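Local coordinates for transcriptional regulatory protein RcsB (Salmonella typhimurium, PDB 5O8Z) that probably acts as the DNA-binding response regulator of the Rcs signalling system, controlling transcription of numerous genes either together with RcsA or without it, at residues N5-D10 with N30-F35; L53-S58 with I83-M88; M88-A93 with L108-P113. All coordinates share one frame; numbering follows the deposited sequence.

Interaction 1: residues N5-D10 with N30-F35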
loop_
_atom_site.group_PDB
_atom_site.type_symbol
_atom_site.label_atom_id
_atom_site.label_comp_id
_atom_site.label_asym_id
_atom_site.label_seq_id
_atom_site.Cartn_x
_atom_site.Cartn_y
_atom_site.Cartn_z
ATOM N N ASN B 5 -20.618 8.640 15.088
ATOM C CA ASN B 5 -20.860 7.497 14.211
ATOM C C ASN B 5 -19.865 7.498 13.068
ATOM O O ASN B 5 -19.731 8.496 12.356
ATOM C CB ASN B 5 -22.286 7.517 13.681
ATOM C CG ASN B 5 -23.307 7.248 14.780
ATOM O OD1 ASN B 5 -23.063 6.441 15.675
ATOM N ND2 ASN B 5 -24.440 7.931 14.718
ATOM N N VAL B 6 -19.201 6.363 12.886
ATOM C CA VAL B 6 -18.044 6.268 12.015
ATOM C C VAL B 6 -18.273 5.239 10.918
ATOM O O VAL B 6 -18.692 4.111 11.177
ATOM C CB VAL B 6 -16.767 5.911 12.817
ATOM C CG1 VAL B 6 -15.560 5.783 11.899
ATOM C CG2 VAL B 6 -16.496 6.991 13.854
ATOM N N ILE B 7 -17.989 5.659 9.690
ATOM C CA ILE B 7 -17.915 4.757 8.549
ATOM C C ILE B 7 -16.442 4.560 8.222
ATOM O O ILE B 7 -15.681 5.514 8.178
ATOM C CB ILE B 7 -18.675 5.321 7.331
ATOM C CG1 ILE B 7 -20.178 5.210 7.607
ATOM C CG2 ILE B 7 -18.317 4.561 6.053
ATOM C CD1 ILE B 7 -21.077 5.663 6.473
ATOM N N ILE B 8 -16.069 3.315 7.980
ATOM C CA ILE B 8 -14.712 2.958 7.592
ATOM C C ILE B 8 -14.730 2.370 6.203
ATOM O O ILE B 8 -15.585 1.549 5.884
ATOM C CB ILE B 8 -14.126 1.922 8.541
ATOM C CG1 ILE B 8 -14.161 2.418 9.986
ATOM C CG2 ILE B 8 -12.683 1.644 8.164
ATOM C CD1 ILE B 8 -13.955 1.297 11.007
ATOM N N ALA B 9 -13.762 2.753 5.381
ATOM C CA ALA B 9 -13.646 2.205 4.044
ATOM C C ALA B 9 -12.198 1.888 3.702
ATOM O O ALA B 9 -11.350 2.765 3.772
ATOM C CB ALA B 9 -14.228 3.175 3.022
ATOM N N ASP B 10 -11.934 0.640 3.333
ATOM C CA ASP B 10 -10.623 0.209 2.838
ATOM C C ASP B 10 -10.806 -1.078 2.064
ATOM O O ASP B 10 -11.606 -1.909 2.484
ATOM C CB ASP B 10 -9.662 -0.020 4.008
ATOM C CG ASP B 10 -8.185 -0.088 3.568
ATOM O OD1 ASP B 10 -7.821 -1.061 2.856
ATOM O OD2 ASP B 10 -7.374 0.815 3.957
ATOM N N ASN B 30 -18.696 4.991 17.527
ATOM C CA ASN B 30 -19.573 3.916 17.094
ATOM C C ASN B 30 -19.396 3.678 15.585
ATOM O O ASN B 30 -19.589 4.578 14.778
ATOM C CB ASN B 30 -21.015 4.292 17.401
ATOM C CG ASN B 30 -21.989 3.184 17.085
ATOM O OD1 ASN B 30 -21.843 2.049 17.554
ATOM N ND2 ASN B 30 -23.014 3.510 16.313
ATOM N N VAL B 31 -19.042 2.452 15.218
ATOM C CA VAL B 31 -18.878 2.072 13.819
ATOM C C VAL B 31 -20.213 1.558 13.242
ATOM O O VAL B 31 -20.650 0.453 13.540
ATOM C CB VAL B 31 -17.763 1.021 13.637
ATOM C CG1 VAL B 31 -17.629 0.641 12.166
ATOM C CG2 VAL B 31 -16.444 1.558 14.176
ATOM N N VAL B 32 -20.820 2.377 12.393
ATOM C CA VAL B 32 -22.101 2.073 11.755
ATOM C C VAL B 32 -21.980 1.447 10.352
ATOM O O VAL B 32 -23.004 1.153 9.735
ATOM C CB VAL B 32 -22.975 3.349 11.676
ATOM C CG1 VAL B 32 -23.164 3.940 13.068
ATOM C CG2 VAL B 32 -22.409 4.397 10.712
ATOM N N GLY B 33 -20.754 1.278 9.825
ATOM C CA GLY B 33 -20.574 0.666 8.507
ATOM C C GLY B 33 -19.117 0.472 8.085
ATOM O O GLY B 33 -18.271 1.295 8.418
ATOM N N GLU B 34 -18.852 -0.635 7.386
ATOM C CA GLU B 34 -17.548 -0.977 6.833
ATOM C C GLU B 34 -17.716 -1.292 5.356
ATOM O O GLU B 34 -18.564 -2.107 5.014
ATOM C CB GLU B 34 -17.006 -2.249 7.475
ATOM C CG GLU B 34 -16.396 -2.103 8.845
ATOM C CD GLU B 34 -16.274 -3.454 9.522
ATOM O OE1 GLU B 34 -17.058 -3.673 10.492
ATOM O OE2 GLU B 34 -15.431 -4.293 9.069
ATOM N N PHE B 35 -16.905 -0.692 4.489
ATOM C CA PHE B 35 -17.008 -0.935 3.051
ATOM C C PHE B 35 -15.637 -1.108 2.408
ATOM O O PHE B 35 -14.648 -0.538 2.877
ATOM C CB PHE B 35 -17.828 0.190 2.409
ATOM C CG PHE B 35 -19.190 0.358 3.055
ATOM C CD1 PHE B 35 -20.124 -0.667 2.978
ATOM C CD2 PHE B 35 -19.502 1.490 3.809
ATOM C CE1 PHE B 35 -21.365 -0.558 3.608
ATOM C CE2 PHE B 35 -20.733 1.603 4.436
ATOM C CZ PHE B 35 -21.662 0.570 4.347
#

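Interaction 2: residues L53-S58 with I83-M88. With MG (magnesium ion), chain F; BEF (beryllium trifluoride ion), chain E.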
loop_
_atom_site.group_PDB
_atom_site.type_symbol
_atom_site.label_atom_id
_atom_site.label_comp_id
_atom_site.label_asym_id
_atom_site.label_seq_id
_atom_site.Cartn_x
_atom_site.Cartn_y
_atom_site.Cartn_z
ATOM N N LEU B 53 -16.167 9.857 8.173
ATOM C CA LEU B 53 -15.690 8.809 7.295
ATOM C C LEU B 53 -14.163 8.687 7.475
ATOM O O LEU B 53 -13.464 9.666 7.345
ATOM C CB LEU B 53 -16.019 9.151 5.837
ATOM C CG LEU B 53 -15.333 8.340 4.731
ATOM C CD1 LEU B 53 -15.673 6.856 4.846
ATOM C CD2 LEU B 53 -15.727 8.845 3.365
ATOM N N ILE B 54 -13.685 7.481 7.782
ATOM C CA ILE B 54 -12.271 7.140 7.771
ATOM C C ILE B 54 -12.077 6.330 6.504
ATOM O O ILE B 54 -12.554 5.198 6.433
ATOM C CB ILE B 54 -11.889 6.264 8.985
ATOM C CG1 ILE B 54 -12.210 6.996 10.296
ATOM C CG2 ILE B 54 -10.427 5.837 8.872
ATOM C CD1 ILE B 54 -12.071 6.126 11.539
ATOM N N THR B 55 -11.400 6.903 5.512
ATOM C CA THR B 55 -11.330 6.289 4.183
ATOM C C THR B 55 -9.951 6.118 3.651
ATOM O O THR B 55 -9.089 6.952 3.809
ATOM C CB THR B 55 -12.159 7.025 3.097
ATOM O OG1 THR B 55 -12.221 6.216 1.895
ATOM C CG2 THR B 55 -11.589 8.411 2.739
ATOM N N ASP B 56 -9.813 5.028 2.922
ATOM C CA ASP B 56 -8.648 4.703 2.140
ATOM C C ASP B 56 -8.667 5.514 0.836
ATOM O O ASP B 56 -9.722 5.998 0.462
ATOM C CB ASP B 56 -8.721 3.207 1.852
ATOM C CG ASP B 56 -7.476 2.671 1.267
ATOM O OD1 ASP B 56 -6.412 3.271 1.480
ATOM O OD2 ASP B 56 -7.554 1.639 0.600
ATOM N N LEU B 57 -7.502 5.681 0.183
ATOM C CA LEU B 57 -7.403 6.351 -1.122
ATOM C C LEU B 57 -7.459 5.372 -2.291
ATOM O O LEU B 57 -8.188 5.629 -3.236
ATOM C CB LEU B 57 -6.112 7.186 -1.269
ATOM C CG LEU B 57 -5.984 8.540 -0.561
ATOM C CD1 LEU B 57 -4.626 9.186 -0.884
ATOM C CD2 LEU B 57 -7.100 9.515 -0.919
ATOM N N SER B 58 -6.664 4.293 -2.261
ATOM C CA SER B 58 -6.699 3.309 -3.336
ATOM C C SER B 58 -7.678 2.216 -2.993
ATOM O O SER B 58 -7.428 1.442 -2.074
ATOM C CB SER B 58 -5.331 2.694 -3.646
ATOM O OG SER B 58 -4.374 3.702 -3.901
ATOM N N ILE B 83 -14.135 14.042 7.077
ATOM C CA ILE B 83 -13.338 13.035 6.402
ATOM C C ILE B 83 -11.936 12.941 6.997
ATOM O O ILE B 83 -11.239 13.944 7.098
ATOM C CB ILE B 83 -13.275 13.310 4.885
ATOM C CG1 ILE B 83 -14.695 13.303 4.293
ATOM C CG2 ILE B 83 -12.414 12.247 4.207
ATOM C CD1 ILE B 83 -14.793 13.681 2.832
ATOM N N ILE B 84 -11.532 11.732 7.383
ATOM C CA ILE B 84 -10.121 11.445 7.679
ATOM C C ILE B 84 -9.625 10.401 6.704
ATOM O O ILE B 84 -10.202 9.323 6.585
ATOM C CB ILE B 84 -9.897 10.914 9.108
ATOM C CG1 ILE B 84 -10.401 11.915 10.136
ATOM C CG2 ILE B 84 -8.424 10.615 9.360
ATOM C CD1 ILE B 84 -10.684 11.284 11.481
ATOM N N VAL B 85 -8.529 10.710 6.023
ATOM C CA VAL B 85 -7.941 9.778 5.068
ATOM C C VAL B 85 -6.853 8.987 5.777
ATOM O O VAL B 85 -6.025 9.570 6.497
ATOM C CB VAL B 85 -7.384 10.523 3.849
ATOM C CG1 VAL B 85 -6.515 9.626 2.995
ATOM C CG2 VAL B 85 -8.539 11.103 3.044
ATOM N N LEU B 86 -6.908 7.662 5.626
ATOM C CA LEU B 86 -5.899 6.749 6.175
ATOM C C LEU B 86 -5.367 6.006 4.975
ATOM O O LEU B 86 -6.092 5.216 4.373
ATOM C CB LEU B 86 -6.509 5.789 7.202
ATOM C CG LEU B 86 -5.638 4.626 7.702
ATOM C CD1 LEU B 86 -4.410 5.115 8.476
ATOM C CD2 LEU B 86 -6.456 3.704 8.592
ATOM N N THR B 87 -4.107 6.258 4.626
ATOM C CA THR B 87 -3.536 5.808 3.368
ATOM C C THR B 87 -2.071 5.400 3.500
ATOM O O THR B 87 -1.347 5.935 4.309
ATOM C CB THR B 87 -3.667 6.915 2.283
ATOM O OG1 THR B 87 -3.249 6.413 1.006
ATOM C CG2 THR B 87 -2.893 8.186 2.639
ATOM N N MET B 88 -1.668 4.437 2.689
ATOM C CA MET B 88 -0.269 4.078 2.527
ATOM C C MET B 88 0.429 4.910 1.461
ATOM O O MET B 88 1.626 4.727 1.266
ATOM C CB MET B 88 -0.134 2.596 2.160
ATOM C CG MET B 88 -0.558 2.259 0.734
ATOM S SD MET B 88 -0.504 0.487 0.415
ATOM C CE MET B 88 -2.171 0.041 0.877
HETATM MG MG MG F . -6.266 0.426 -0.495
HETATM BE BE BEF E . -4.822 2.965 0.604
HETATM F F1 BEF E . -4.978 1.954 -0.477
HETATM F F2 BEF E . -4.634 4.300 -0.034
HETATM F F3 BEF E . -3.780 2.744 1.646
HETATM O O HOH W 1 -5.565 -0.681 1.117
HETATM O O HOH W 2 -5.309 -0.821 -1.744
#

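Interaction 3: residues M88-A93 with L108-P113. With BEF (beryllium trifluoride ion), chain E.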
loop_
_atom_site.group_PDB
_atom_site.type_symbol
_atom_site.label_atom_id
_atom_site.label_comp_id
_atom_site.label_asym_id
_atom_site.label_seq_id
_atom_site.Cartn_x
_atom_site.Cartn_y
_atom_site.Cartn_z
ATOM N N MET B 88 -1.668 4.437 2.689
ATOM C CA MET B 88 -0.269 4.078 2.527
ATOM C C MET B 88 0.429 4.910 1.461
ATOM O O MET B 88 1.626 4.727 1.266
ATOM C CB MET B 88 -0.134 2.596 2.160
ATOM C CG MET B 88 -0.558 2.259 0.734
ATOM S SD MET B 88 -0.504 0.487 0.415
ATOM C CE MET B 88 -2.171 0.041 0.877
ATOM N N ASN B 89 -0.314 5.755 0.741
ATOM C CA ASN B 89 0.214 6.491 -0.405
ATOM C C ASN B 89 0.907 7.750 0.119
ATOM O O ASN B 89 0.275 8.814 0.237
ATOM C CB ASN B 89 -0.906 6.872 -1.421
ATOM C CG ASN B 89 -1.697 5.649 -1.962
ATOM O OD1 ASN B 89 -1.294 4.491 -1.816
ATOM N ND2 ASN B 89 -2.835 5.920 -2.591
ATOM N N ASN B 90 2.205 7.645 0.392
ATOM C CA ASN B 90 2.984 8.782 0.947
ATOM C C ASN B 90 3.710 9.718 -0.065
ATOM O O ASN B 90 4.632 10.426 0.305
ATOM C CB ASN B 90 3.975 8.274 2.008
ATOM C CG ASN B 90 5.033 7.358 1.437
ATOM O OD1 ASN B 90 4.875 6.816 0.351
ATOM N ND2 ASN B 90 6.105 7.160 2.184
ATOM N N ASN B 91 3.268 9.752 -1.316
ATOM C CA ASN B 91 3.840 10.659 -2.338
ATOM C C ASN B 91 3.441 12.092 -1.934
ATOM O O ASN B 91 2.259 12.362 -1.795
ATOM C CB ASN B 91 3.297 10.262 -3.728
ATOM C CG ASN B 91 3.642 11.255 -4.854
ATOM O OD1 ASN B 91 4.455 12.178 -4.704
ATOM N ND2 ASN B 91 3.027 11.031 -6.016
ATOM N N PRO B 92 4.428 12.996 -1.709
ATOM C CA PRO B 92 4.146 14.375 -1.288
ATOM C C PRO B 92 3.074 15.099 -2.121
ATOM O O PRO B 92 2.275 15.849 -1.562
ATOM C CB PRO B 92 5.491 15.073 -1.471
ATOM C CG PRO B 92 6.499 14.014 -1.277
ATOM C CD PRO B 92 5.886 12.750 -1.783
ATOM N N ALA B 93 3.084 14.872 -3.435
ATOM C CA ALA B 93 2.138 15.492 -4.366
ATOM C C ALA B 93 0.709 15.033 -4.105
ATOM O O ALA B 93 -0.209 15.860 -4.102
ATOM C CB ALA B 93 2.524 15.171 -5.792
ATOM N N LEU B 108 -1.083 8.413 7.868
ATOM C CA LEU B 108 -0.377 7.425 7.077
ATOM C C LEU B 108 -0.402 6.068 7.760
ATOM O O LEU B 108 -0.142 5.959 8.971
ATOM C CB LEU B 108 1.079 7.839 6.848
ATOM C CG LEU B 108 1.258 9.141 6.098
ATOM C CD1 LEU B 108 2.721 9.573 6.064
ATOM C CD2 LEU B 108 0.678 9.024 4.691
ATOM N N LYS B 109 -0.643 5.028 6.966
ATOM C CA LYS B 109 -0.483 3.637 7.437
ATOM C C LYS B 109 0.962 3.325 7.845
ATOM O O LYS B 109 1.170 2.510 8.737
ATOM C CB LYS B 109 -0.969 2.633 6.390
ATOM C CG LYS B 109 -2.435 2.792 6.005
ATOM C CD LYS B 109 -2.840 1.835 4.902
ATOM C CE LYS B 109 -4.359 1.847 4.677
ATOM N NZ LYS B 109 -4.809 0.984 3.533
ATOM N N GLN B 110 1.943 3.971 7.194
ATOM C CA GLN B 110 3.365 3.907 7.607
ATOM C C GLN B 110 3.655 4.733 8.860
ATOM O O GLN B 110 4.813 4.823 9.236
ATOM C CB GLN B 110 4.331 4.468 6.536
ATOM C CG GLN B 110 4.179 3.951 5.131
ATOM C CD GLN B 110 3.177 4.726 4.300
ATOM O OE1 GLN B 110 2.084 5.079 4.770
ATOM N NE2 GLN B 110 3.513 4.942 3.058
ATOM N N GLY B 111 2.665 5.383 9.460
ATOM C CA GLY B 111 2.897 6.285 10.607
ATOM C C GLY B 111 2.905 5.582 11.942
ATOM O O GLY B 111 3.176 4.388 12.018
ATOM N N ALA B 112 2.625 6.340 12.998
ATOM C CA ALA B 112 2.593 5.815 14.363
ATOM C C ALA B 112 1.250 5.124 14.691
ATOM O O ALA B 112 0.222 5.431 14.091
ATOM C CB ALA B 112 2.898 6.920 15.373
ATOM N N PRO B 113 1.271 4.160 15.632
ATOM C CA PRO B 113 0.037 3.406 15.894
ATOM C C PRO B 113 -1.099 4.261 16.458
ATOM O O PRO B 113 -2.263 3.957 16.199
ATOM C CB PRO B 113 0.465 2.313 16.888
ATOM C CG PRO B 113 1.844 2.655 17.321
ATOM C CD PRO B 113 2.444 3.556 16.286
HETATM BE BE BEF E . -4.822 2.965 0.604
HETATM F F1 BEF E . -4.978 1.954 -0.477
HETATM F F2 BEF E . -4.634 4.300 -0.034
HETATM F F3 BEF E . -3.780 2.744 1.646
#

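Interaction 1: residues N5-D10 with N30-F35
The ring of Phe35 meets Ile7 at its edge, where CG2 of Ile7 lies near the ring plane, 4.0 Å from Phe35 CD2; outside the pair, Leu41 and Asn44 of helix 38-44 also touch this phenylalanine. At the other end the side-chain amides of Asn5 and Asn30 have planes turned 66° apart. Strands 5-9 and 30-35 belong to the first beta-alpha-beta unit of the CheY-like receiver domain and pair in parallel: Val6 N binds Asn30 O and Val32 N binds Val6 O. A beta bulge at Val32-Gly33, one extra residue in 30-35, interrupts this ladder; it resumes with Ile8 N to Gly33 O and Phe35 N to Ile8 O. Asp10 N still reaches Phe35 O at 3.0 Å, while the Asp10 carboxylate turns to Lys109. Ile7, Ala9 and Phe35 share the face covered by helix 38-44. On the reverse face the Ile8 side chain crosses that of Val31 at about a right angle, CD1 3.9 Å from Val31 CG1, and touches Leu16 and Ile19 of helix 13-23. Asn30 CG, anti to its own N (chi1 -175°), sets its amide alongside that of Asn5, pointing the same way. Its ND2 donates almost straight to Asn5 OD1 over 3.0 Å, from above the carbonyl plane.

Interaction 2: residues L53-S58 with I83-M88
With CG of Asp56 anti to the backbone N (chi1 -170°), its carboxylate extends toward the end of strand 83-87, where the same torsion in Thr87 (chi1 -173°) presents OG1 to the trifluoride that Asp56 carries. Asp56 OD1 is bonded covalently to beryllium at 1.8 Å, and OD2 binds magnesium at 2.1 Å. Three fluorides then divide the partners. F2 accepts from Thr87 OG1 at 2.7 Å and from the backbone N atoms of Leu57 and Ser58; F3 takes Met88 N at 2.9 Å along a nearly straight N-H (164°); F1 lies 2.0 Å from the magnesium ion, and the two metal-bound waters donate to it. This is the phosphoacceptor site of a CheY-like receiver domain, with beryllium trifluoride imitating the phosphoryl group of the predicted aspartylphosphate. Ser58 O and Asp11 complete the protein ligands of magnesium.

Upstream, strands 53-55 and 83-87 of a beta-alpha-beta unit pair in parallel, Ile84 N to Leu53 O, Thr55 N to Ile84 O and Leu86 N to Thr55 O. On the face of the sheet that carries Thr55 and Val85, Leu57 crosses Val85 at about a right angle, CG to CG1 3.8 Å, while its CD1 comes 3.6 Å from Thr87 OG1; Ile71 of helix 67-77 touches both Leu57 and Val85. Thr55 OG1 donates to Asp56 O at 2.9 Å, meeting a lone pair of that oxygen within the plane of the carbonyl.

Interaction 3: residues M88-A93 with L108-P113
The phosphoryl pocket of the receiver domain is bounded here by Met88 and Lys109, which approach the beryllium trifluoride from adjacent loops. Lys109 is extended beyond CG, and this straight chain runs past the backbone of Met88, its CD 3.6 Å from Met88 N, before NZ donates to F3 at 2.8 Å. NZ also forms a salt bridge with Asp10. Met88 CE comes 3.2 Å from F3, and the Met88 side chain packs on Met88 of the second subunit. Asn89 adds ND2, 3.5 Å from F2 and hydrogen-bonded to Ser58 OG.

Next to Lys109, Gln110 folds back at chi2 (88°) and places NE2 2.6 Å from Met88 O. This bond is short but bent, 130° at hydrogen, and the donor stands above the carbonyl plane. The same NE2 lies over the flat face of the Asn90 amide, nearest CG at 3.3 Å, without a hydrogen bond; the two side chains cross at about a right angle, with their amide planes 43° apart.

Leu108 to Gly111 forms a type I turn at the end of strand 105-108. The other loop leads into helix 92-100, N-capped by Asn91 OD1, where Pro92 and Ala93 pack on Ile141 of helix 132-144.

Overall arrangement
The three contacts follow one another along the chain and all lie in the receiver domain. Interactions 1 and 2 have centres about 11 Å apart in one parallel sheet, ordered 29-35, 4-9, 52-55, 82-87, 105-108, with strands 4-9 and 52-55 as direct neighbours joined by Ile7 O to Ile54 N and Ala9 O to Asp56 N. Interactions 2 and 3 lie about 10 Å apart, share Met88 and both touch the beryllium trifluoride. Although the centres of interactions 1 and 3 are about 20 Å apart, the Asp10 OD2 to Lys109 NZ salt bridge (2.6 Å) joins them. The loops after strands 4-9, 52-55, 82-87 and 105-108 thus converge on one site, consistent with this being where the domain is phosphorylated.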